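Local coordinates for abietadiene synthase, chloroplastic (Abies grandis, PDB 3S9V), which belongs to the terpene synthase family and is built mainly of helices, joining a terpene synthase N-terminal domain to a metal-binding domain, at residues P318-T323 / K343-E348; M325-L330 / N370-V375; V337-L342 / E380-E385. One frame throughout, in Å; residues are numbered along the deposited sequence.

Contact 1: residues P318-T323 / K343-E348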
loop_
_atom_site.group_PDB
_atom_site.type_symbol
_atom_site.label_atom_id
_atom_site.label_comp_id
_atom_site.label_asym_id
_atom_site.label_seq_id
_atom_site.Cartn_x
_atom_site.Cartn_y
_atom_site.Cartn_z
ATOM N N PRO A 318 6.925 20.036 -2.252
ATOM C CA PRO A 318 6.248 18.747 -2.120
ATOM C C PRO A 318 7.259 17.643 -2.366
ATOM O O PRO A 318 8.348 17.906 -2.879
ATOM C CB PRO A 318 5.197 18.807 -3.219
ATOM C CG PRO A 318 5.951 19.516 -4.321
ATOM C CD PRO A 318 6.647 20.646 -3.568
ATOM N N ASP A 319 6.909 16.417 -1.990
ATOM C CA ASP A 319 7.793 15.282 -2.232
ATOM C C ASP A 319 6.969 14.142 -2.813
ATOM O O ASP A 319 5.803 13.961 -2.461
ATOM C CB ASP A 319 8.494 14.831 -0.951
ATOM C CG ASP A 319 7.553 14.195 0.037
ATOM O OD1 ASP A 319 6.780 14.930 0.683
ATOM O OD2 ASP A 319 7.588 12.955 0.164
ATOM N N ILE A 320 7.582 13.370 -3.702
ATOM C CA ILE A 320 6.891 12.277 -4.360
ATOM C C ILE A 320 6.352 11.207 -3.408
ATOM O O ILE A 320 5.334 10.583 -3.695
ATOM C CB ILE A 320 7.800 11.615 -5.416
ATOM C CG1 ILE A 320 6.944 10.938 -6.487
ATOM C CG2 ILE A 320 8.726 10.605 -4.753
ATOM C CD1 ILE A 320 7.745 10.430 -7.665
ATOM N N ASP A 321 7.014 11.004 -2.273
ATOM C CA ASP A 321 6.570 9.982 -1.327
ATOM C C ASP A 321 5.223 10.343 -0.703
ATOM O O ASP A 321 4.288 9.555 -0.773
ATOM C CB ASP A 321 7.627 9.764 -0.231
ATOM C CG ASP A 321 7.577 8.356 0.369
ATOM O OD1 ASP A 321 6.736 7.525 -0.068
ATOM O OD2 ASP A 321 8.391 8.078 1.278
ATOM N N ASP A 322 5.125 11.527 -0.096
ATOM C CA ASP A 322 3.871 11.967 0.517
ATOM C C ASP A 322 2.784 12.159 -0.542
ATOM O O ASP A 322 1.606 11.897 -0.290
ATOM C CB ASP A 322 4.046 13.295 1.258
ATOM C CG ASP A 322 4.823 13.155 2.547
ATOM O OD1 ASP A 322 6.050 13.384 2.531
ATOM O OD2 ASP A 322 4.207 12.809 3.580
ATOM N N THR A 323 3.181 12.638 -1.717
ATOM C CA THR A 323 2.233 12.876 -2.800
ATOM C C THR A 323 1.694 11.573 -3.370
ATOM O O THR A 323 0.503 11.455 -3.635
ATOM C CB THR A 323 2.869 13.690 -3.939
ATOM O OG1 THR A 323 3.284 14.963 -3.434
ATOM C CG2 THR A 323 1.863 13.899 -5.063
ATOM N N LYS A 343 3.247 14.890 -12.036
ATOM C CA LYS A 343 4.005 15.582 -13.076
ATOM C C LYS A 343 5.134 16.423 -12.485
ATOM O O LYS A 343 6.177 16.616 -13.103
ATOM C CB LYS A 343 3.070 16.458 -13.916
ATOM C CG LYS A 343 2.272 15.684 -14.977
ATOM C CD LYS A 343 1.260 16.591 -15.680
ATOM C CE LYS A 343 0.712 15.964 -16.961
ATOM N NZ LYS A 343 0.070 14.634 -16.764
ATOM N N THR A 344 4.923 16.908 -11.270
ATOM C CA THR A 344 5.914 17.720 -10.575
ATOM C C THR A 344 7.243 16.984 -10.358
ATOM O O THR A 344 8.295 17.617 -10.224
ATOM C CB THR A 344 5.376 18.153 -9.187
ATOM O OG1 THR A 344 4.250 19.018 -9.358
ATOM C CG2 THR A 344 6.448 18.867 -8.384
ATOM N N PHE A 345 7.196 15.653 -10.330
ATOM C CA PHE A 345 8.392 14.859 -10.073
ATOM C C PHE A 345 9.013 14.137 -11.272
ATOM O O PHE A 345 10.007 13.418 -11.133
ATOM C CB PHE A 345 8.080 13.864 -8.958
ATOM C CG PHE A 345 7.480 14.510 -7.735
ATOM C CD1 PHE A 345 6.100 14.617 -7.594
ATOM C CD2 PHE A 345 8.296 15.074 -6.754
ATOM C CE1 PHE A 345 5.543 15.275 -6.501
ATOM C CE2 PHE A 345 7.747 15.732 -5.660
ATOM C CZ PHE A 345 6.370 15.832 -5.535
ATOM N N ARG A 346 8.431 14.350 -12.444
ATOM C CA ARG A 346 8.899 13.726 -13.670
ATOM C C ARG A 346 9.914 14.607 -14.402
ATOM O O ARG A 346 9.694 15.810 -14.552
ATOM C CB ARG A 346 7.695 13.461 -14.574
ATOM C CG ARG A 346 8.020 12.850 -15.913
ATOM C CD ARG A 346 6.784 12.829 -16.790
ATOM N NE ARG A 346 6.999 12.081 -18.023
ATOM C CZ ARG A 346 7.572 12.574 -19.115
ATOM N NH1 ARG A 346 7.992 13.833 -19.142
ATOM N NH2 ARG A 346 7.731 11.799 -20.180
ATOM N N ASP A 347 11.023 14.017 -14.845
ATOM C CA ASP A 347 12.037 14.770 -15.585
ATOM C C ASP A 347 11.739 14.645 -17.078
ATOM O O ASP A 347 10.878 13.860 -17.479
ATOM C CB ASP A 347 13.462 14.259 -15.286
ATOM C CG ASP A 347 13.769 12.894 -15.922
ATOM O OD1 ASP A 347 12.948 12.359 -16.697
ATOM O OD2 ASP A 347 14.862 12.349 -15.645
ATOM N N GLU A 348 12.454 15.410 -17.894
ATOM C CA GLU A 348 12.253 15.390 -19.343
ATOM C C GLU A 348 12.382 14.008 -19.981
ATOM O O GLU A 348 11.982 13.819 -21.127
ATOM C CB GLU A 348 13.247 16.335 -20.022
ATOM C CG GLU A 348 13.325 17.722 -19.403
ATOM C CD GLU A 348 11.986 18.440 -19.390
ATOM O OE1 GLU A 348 11.384 18.604 -20.475
ATOM O OE2 GLU A 348 11.538 18.845 -18.292
#

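Contact 2: residues M325-L330 / N370-V375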
loop_
_atom_site.group_PDB
_atom_site.type_symbol
_atom_site.label_atom_id
_atom_site.label_comp_id
_atom_site.label_asym_id
_atom_site.label_seq_id
_atom_site.Cartn_x
_atom_site.Cartn_y
_atom_site.Cartn_z
ATOM N N MET A 325 1.611 8.667 -1.769
ATOM C CA MET A 325 0.805 8.031 -0.727
ATOM C C MET A 325 -0.581 8.663 -0.740
ATOM O O MET A 325 -1.599 7.972 -0.856
ATOM C CB MET A 325 1.427 8.240 0.655
ATOM C CG MET A 325 2.360 7.143 1.134
ATOM S SD MET A 325 1.524 5.622 1.642
ATOM C CE MET A 325 2.059 4.598 0.373
ATOM N N GLY A 326 -0.606 9.988 -0.624
ATOM C CA GLY A 326 -1.864 10.706 -0.614
ATOM C C GLY A 326 -2.699 10.467 -1.853
ATOM O O GLY A 326 -3.914 10.303 -1.753
ATOM N N LEU A 327 -2.065 10.448 -3.027
ATOM C CA LEU A 327 -2.812 10.230 -4.266
ATOM C C LEU A 327 -3.531 8.880 -4.264
ATOM O O LEU A 327 -4.722 8.816 -4.582
ATOM C CB LEU A 327 -1.890 10.338 -5.493
ATOM C CG LEU A 327 -2.509 9.953 -6.840
ATOM C CD1 LEU A 327 -3.795 10.740 -7.066
ATOM C CD2 LEU A 327 -1.508 10.211 -7.954
ATOM N N ARG A 328 -2.832 7.808 -3.887
ATOM C CA ARG A 328 -3.472 6.487 -3.865
ATOM C C ARG A 328 -4.573 6.348 -2.819
ATOM O O ARG A 328 -5.697 5.936 -3.139
ATOM C CB ARG A 328 -2.446 5.370 -3.644
ATOM C CG ARG A 328 -3.055 3.954 -3.677
ATOM C CD ARG A 328 -1.976 2.890 -3.514
ATOM N NE ARG A 328 -1.143 3.227 -2.373
ATOM C CZ ARG A 328 -1.390 2.860 -1.122
ATOM N NH1 ARG A 328 -0.570 3.249 -0.155
ATOM N NH2 ARG A 328 -2.424 2.074 -0.845
ATOM N N ILE A 329 -4.257 6.684 -1.574
ATOM C CA ILE A 329 -5.227 6.565 -0.494
ATOM C C ILE A 329 -6.431 7.497 -0.621
ATOM O O ILE A 329 -7.555 7.085 -0.349
ATOM C CB ILE A 329 -4.560 6.775 0.870
ATOM C CG1 ILE A 329 -3.530 5.663 1.098
ATOM C CG2 ILE A 329 -5.615 6.771 1.977
ATOM C CD1 ILE A 329 -2.742 5.781 2.401
ATOM N N LEU A 330 -6.207 8.745 -1.022
ATOM C CA LEU A 330 -7.311 9.688 -1.198
ATOM C C LEU A 330 -8.175 9.241 -2.375
ATOM O O LEU A 330 -9.403 9.377 -2.352
ATOM C CB LEU A 330 -6.787 11.111 -1.444
ATOM C CG LEU A 330 -6.152 11.796 -0.224
ATOM C CD1 LEU A 330 -5.578 13.140 -0.620
ATOM C CD2 LEU A 330 -7.206 11.983 0.866
ATOM N N ASN A 370 5.280 3.164 -6.843
ATOM C CA ASN A 370 4.883 1.991 -7.630
ATOM C C ASN A 370 3.485 1.501 -7.251
ATOM O O ASN A 370 2.671 1.185 -8.120
ATOM C CB ASN A 370 5.903 0.853 -7.466
ATOM C CG ASN A 370 5.484 -0.419 -8.195
ATOM O OD1 ASN A 370 4.721 -1.227 -7.674
ATOM N ND2 ASN A 370 5.974 -0.587 -9.417
ATOM N N ARG A 371 3.210 1.436 -5.955
ATOM C CA ARG A 371 1.896 1.013 -5.481
ATOM C C ARG A 371 0.839 1.963 -6.049
ATOM O O ARG A 371 -0.217 1.533 -6.514
ATOM C CB ARG A 371 1.847 1.035 -3.947
ATOM C CG ARG A 371 2.751 0.001 -3.283
ATOM C CD ARG A 371 2.884 0.273 -1.794
ATOM N NE ARG A 371 1.628 0.038 -1.094
ATOM C CZ ARG A 371 1.286 0.612 0.053
ATOM N NH1 ARG A 371 2.102 1.472 0.652
ATOM N NH2 ARG A 371 0.112 0.327 0.597
ATOM N N CYS A 372 1.145 3.253 -6.020
ATOM C CA CYS A 372 0.240 4.274 -6.528
ATOM C C CYS A 372 -0.012 4.164 -8.041
ATOM O O CYS A 372 -1.148 4.280 -8.498
ATOM C CB CYS A 372 0.796 5.667 -6.185
ATOM S SG CYS A 372 -0.083 7.068 -6.940
ATOM N N SER A 373 1.038 3.916 -8.815
ATOM C CA SER A 373 0.906 3.840 -10.275
ATOM C C SER A 373 -0.040 2.772 -10.807
ATOM O O SER A 373 -0.491 2.859 -11.952
ATOM C CB SER A 373 2.279 3.641 -10.925
ATOM O OG SER A 373 2.776 2.334 -10.671
ATOM N N HIS A 374 -0.333 1.761 -9.996
ATOM C CA HIS A 374 -1.225 0.696 -10.440
ATOM C C HIS A 374 -2.703 1.062 -10.334
ATOM O O HIS A 374 -3.533 0.481 -11.026
ATOM C CB HIS A 374 -0.961 -0.590 -9.649
ATOM C CG HIS A 374 0.286 -1.308 -10.064
ATOM N ND1 HIS A 374 0.340 -2.121 -11.177
ATOM C CD2 HIS A 374 1.540 -1.288 -9.551
ATOM C CE1 HIS A 374 1.573 -2.569 -11.334
ATOM N NE2 HIS A 374 2.321 -2.078 -10.362
ATOM N N VAL A 375 -3.035 2.022 -9.475
ATOM C CA VAL A 375 -4.431 2.412 -9.306
ATOM C C VAL A 375 -4.720 3.574 -10.241
ATOM O O VAL A 375 -5.032 4.685 -9.817
ATOM C CB VAL A 375 -4.720 2.807 -7.837
ATOM C CG1 VAL A 375 -6.209 2.933 -7.618
ATOM C CG2 VAL A 375 -4.143 1.755 -6.896
#

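Contact 3: residues V337-L342 / E380-E385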
loop_
_atom_site.group_PDB
_atom_site.type_symbol
_atom_site.label_atom_id
_atom_site.label_comp_id
_atom_site.label_asym_id
_atom_site.label_seq_id
_atom_site.Cartn_x
_atom_site.Cartn_y
_atom_site.Cartn_z
ATOM N N VAL A 337 -8.947 13.713 -6.435
ATOM C CA VAL A 337 -7.542 14.028 -6.591
ATOM C C VAL A 337 -7.120 13.601 -7.989
ATOM O O VAL A 337 -7.661 12.653 -8.543
ATOM C CB VAL A 337 -6.691 13.295 -5.539
ATOM C CG1 VAL A 337 -6.973 13.876 -4.158
ATOM C CG2 VAL A 337 -6.997 11.807 -5.567
ATOM N N SER A 338 -6.155 14.311 -8.556
ATOM C CA SER A 338 -5.685 14.010 -9.899
ATOM C C SER A 338 -4.279 13.447 -9.898
ATOM O O SER A 338 -3.475 13.769 -9.027
ATOM C CB SER A 338 -5.705 15.279 -10.759
ATOM O OG SER A 338 -4.979 15.087 -11.963
ATOM N N SER A 339 -3.982 12.612 -10.885
ATOM C CA SER A 339 -2.648 12.038 -10.995
ATOM C C SER A 339 -1.697 13.107 -11.544
ATOM O O SER A 339 -0.493 12.882 -11.627
ATOM C CB SER A 339 -2.657 10.816 -11.918
ATOM O OG SER A 339 -3.146 11.172 -13.199
ATOM N N ASP A 340 -2.237 14.268 -11.916
ATOM C CA ASP A 340 -1.391 15.353 -12.421
ATOM C C ASP A 340 -0.371 15.783 -11.370
ATOM O O ASP A 340 0.644 16.397 -11.706
ATOM C CB ASP A 340 -2.214 16.588 -12.808
ATOM C CG ASP A 340 -3.102 16.352 -14.008
ATOM O OD1 ASP A 340 -2.699 15.594 -14.916
ATOM O OD2 ASP A 340 -4.201 16.944 -14.050
ATOM N N VAL A 341 -0.647 15.477 -10.101
ATOM C CA VAL A 341 0.269 15.838 -9.018
ATOM C C VAL A 341 1.654 15.227 -9.229
ATOM O O VAL A 341 2.657 15.805 -8.817
ATOM C CB VAL A 341 -0.255 15.380 -7.617
ATOM C CG1 VAL A 341 -1.492 16.160 -7.230
ATOM C CG2 VAL A 341 -0.548 13.896 -7.629
ATOM N N LEU A 342 1.707 14.064 -9.871
ATOM C CA LEU A 342 2.979 13.393 -10.121
ATOM C C LEU A 342 3.853 14.077 -11.176
ATOM O O LEU A 342 5.064 13.864 -11.212
ATOM C CB LEU A 342 2.741 11.940 -10.539
ATOM C CG LEU A 342 2.095 10.998 -9.523
ATOM C CD1 LEU A 342 2.014 9.614 -10.133
ATOM C CD2 LEU A 342 2.913 10.959 -8.227
ATOM N N GLU A 380 -4.383 7.981 -18.176
ATOM C CA GLU A 380 -3.441 8.631 -17.275
ATOM C C GLU A 380 -2.021 8.187 -17.608
ATOM O O GLU A 380 -1.428 7.357 -16.912
ATOM C CB GLU A 380 -3.791 8.317 -15.822
ATOM C CG GLU A 380 -5.201 8.765 -15.460
ATOM C CD GLU A 380 -5.487 8.739 -13.968
ATOM O OE1 GLU A 380 -5.170 7.728 -13.311
ATOM O OE2 GLU A 380 -6.043 9.733 -13.458
ATOM N N THR A 381 -1.494 8.749 -18.692
ATOM C CA THR A 381 -0.148 8.437 -19.174
ATOM C C THR A 381 0.931 8.540 -18.089
ATOM O O THR A 381 1.840 7.713 -18.031
ATOM C CB THR A 381 0.235 9.370 -20.345
ATOM O OG1 THR A 381 -0.667 9.153 -21.436
ATOM C CG2 THR A 381 1.651 9.102 -20.810
ATOM N N ILE A 382 0.832 9.548 -17.231
ATOM C CA ILE A 382 1.820 9.736 -16.172
ATOM C C ILE A 382 1.924 8.515 -15.248
ATOM O O ILE A 382 3.015 8.155 -14.828
ATOM C CB ILE A 382 1.492 10.989 -15.318
ATOM C CG1 ILE A 382 2.660 11.314 -14.387
ATOM C CG2 ILE A 382 0.231 10.758 -14.505
ATOM C CD1 ILE A 382 3.899 11.780 -15.114
ATOM N N MET A 383 0.792 7.884 -14.944
ATOM C CA MET A 383 0.777 6.714 -14.068
ATOM C C MET A 383 1.479 5.535 -14.725
ATOM O O MET A 383 2.116 4.734 -14.050
ATOM C CB MET A 383 -0.668 6.330 -13.706
ATOM C CG MET A 383 -1.411 7.372 -12.859
ATOM S SD MET A 383 -0.833 7.514 -11.137
ATOM C CE MET A 383 -2.077 6.564 -10.301
ATOM N N GLU A 384 1.350 5.426 -16.043
ATOM C CA GLU A 384 1.994 4.351 -16.794
ATOM C C GLU A 384 3.504 4.577 -16.744
ATOM O O GLU A 384 4.279 3.645 -16.530
ATOM C CB GLU A 384 1.523 4.372 -18.244
ATOM C CG GLU A 384 1.943 3.173 -19.075
ATOM C CD GLU A 384 1.577 3.344 -20.548
ATOM O OE1 GLU A 384 0.429 3.765 -20.839
ATOM O OE2 GLU A 384 2.437 3.054 -21.413
ATOM N N GLU A 385 3.923 5.823 -16.946
ATOM C CA GLU A 385 5.348 6.154 -16.899
ATOM C C GLU A 385 5.900 5.895 -15.494
ATOM O O GLU A 385 7.021 5.418 -15.351
ATOM C CB GLU A 385 5.579 7.623 -17.267
ATOM C CG GLU A 385 4.949 8.050 -18.582
ATOM C CD GLU A 385 5.283 9.488 -18.958
ATOM O OE1 GLU A 385 5.031 10.407 -18.143
ATOM O OE2 GLU A 385 5.794 9.701 -20.076
HETATM O O HOH W 1 -6.176 12.215 -12.894
#

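Contact 1: residues P318-T323 / K343-E348
The start of helix 320-332 carries D319-I320-D321-D322, a sequence that fits the DXDD signature of class II terpene cyclases, and F345, from the loop after that helix, lies against its backbone. With CG anti to its own carbonyl carbon (chi1 -52°), the phenylalanine reaches across the first turn, sliding past I320 in the opposite direction. At the root, F345 CB rests 3.7 Å from I320 CD1. The ring then passes over the base of that isoleucine: I320 CB stands 3.9 Å from the ring centroid and 18° off the normal, a CH-pi contact. I320 suits this place because its side chain, with CG1 anti to the backbone N, lays CB, CG1 and CD1 along the inner part of the ring. Further out, F345 CE2 comes within 3.1 Å of I320 N, so the backbone itself is covered near the rim. At the tip, F345 CZ lies 3.3 Å from D319 C and also meets P318 CG, while P318 O sits near the plane at the edge. T344 CG2 covers the opposite face over its centre, its hydroxyl turned to R307 O. A flat, wholly apolar group fits here because the turn's polar atoms find partners in the turn itself and in neighbouring loops: D319 O accepts from both T323 N and T323 OG1, and T323 OG1 is also paired with I309 N. D319, the N-cap, has its CB directed away from the phenylalanine segment, and its OD2 takes D322 N at 2.9 Å in a nearly straight bond (169°) that arrives from above the carboxylate plane.

Contact 2: residues M325-L330 / N370-V375
Helices 320-332 and 363-373 meet here side by side, so closely that the CA atoms of R328 and C372 are 5.1 Å apart. A small residue suits that point: C372 brings only CB and a sulfur, and its SG, anti to the backbone N, packs 3.6 Å from L327 CD2. V375 CG2 meets R328 CG at 4.0 Å, the two side chains crossing at about a right angle. R328 leaves its helix extended, with CG anti to the backbone N, and bends only at chi3 (49°), which carries its guanidinium alongside the other helix to the one of R371. There each guanidinium sets a nitrogen over the other's face, the planes tilted 39° apart, with R328 NH1 only 3.1 Å from R371 NH2. Both are N-H donors of cationic groups, so they cannot bond to each other and would be expected to repel. The fold supplies the counter-charge: in this helical domain, whose sequence family belongs to the six-hairpin clan, helix 269-282 packs against the pair and presents D278, whose OD1 makes salt bridges to both R328 NH1 and R371 NH2. One carboxylate oxygen thus holds the arginines together and probably offsets much of their repulsion. I329 CG1 covers the opposite face of the R328 guanidinium toward its rim. M325, bent at chi2 and chi3, swings its tip back from a CB that points away, and the unbranched chain lets CE reach the edge of R328 in plane. The same methyl comes within 3.1 Å of R371 NH1, a nitrogen that donates to N368 OD1.

Contact 3: residues V337-L342 / E380-E385
Two kinds of interaction join residues 337-342 to the start of helix 381-397: carbon and sulfur packing, and a polar link through water. In the packing, L342 and S339 both point at the helix. L342 CB lies 3.9 Å from I382 CG1, and its branch continues to M383, where CD1 touches the sulfur SD at 3.7 Å with the two side chains crossing at about a right angle. M383 is bent at chi2 (-71°) as well as at chi3, which curls the thioether back toward L342; a flexible, unbranched chain can make that turn. Its CG also meets S339 CB, at 3.8 Å. I382 places CG1 anti to its backbone N toward L342, and the CG2 branch toward S339, so that one beta-branched residue serves both. The loop lies between helices 320-332 and 363-373, in a helical region matching the terpene synthase N-terminal family, and its backbone takes helical torsions from S339 to L342; V337 and V341 pack against helix 320-332. Serines suit the polar part, being small and able to turn back on the chain. S338 OG accepts D340 N at 2.9 Å with an angle of 164°, which defines an ST turn. S339 N donates to water 1 at 3.0 Å, and that water donates to E380 OE2 at a short 2.5 Å, bridging the loop to the N-cap residue of helix 381-397. S339 OG, in the crowded position between its backbone N and carbonyl carbon, faces the same carboxylate. E380, extended beyond CG, brings OE2 to the water, while OE1 takes a salt bridge from R331 NH2 and a hydrogen bond from F377 N.

The segments of the three contacts alternate along the chain, so the three interlock, each spanning a segment of the others. Contacts 1 and 2 share helix 320-332, their centres about 13 Å apart; N368 also connects them, bonding D321 OD1 of the DXDD-like sequence and R371 NH1. In class II terpene cyclases that sequence lies in the active site, so contact 1 probably borders that pocket. Contact 3 has its centre about 10 Å from each of the others. It is tied to contact 1 by the salt bridge of R346 NE with E385 OE1 at 2.6 Å. Toward contact 2, M383 CE lies 3.1 Å from C372 O, while L327 CD1 meets S338 O at 3.6 Å.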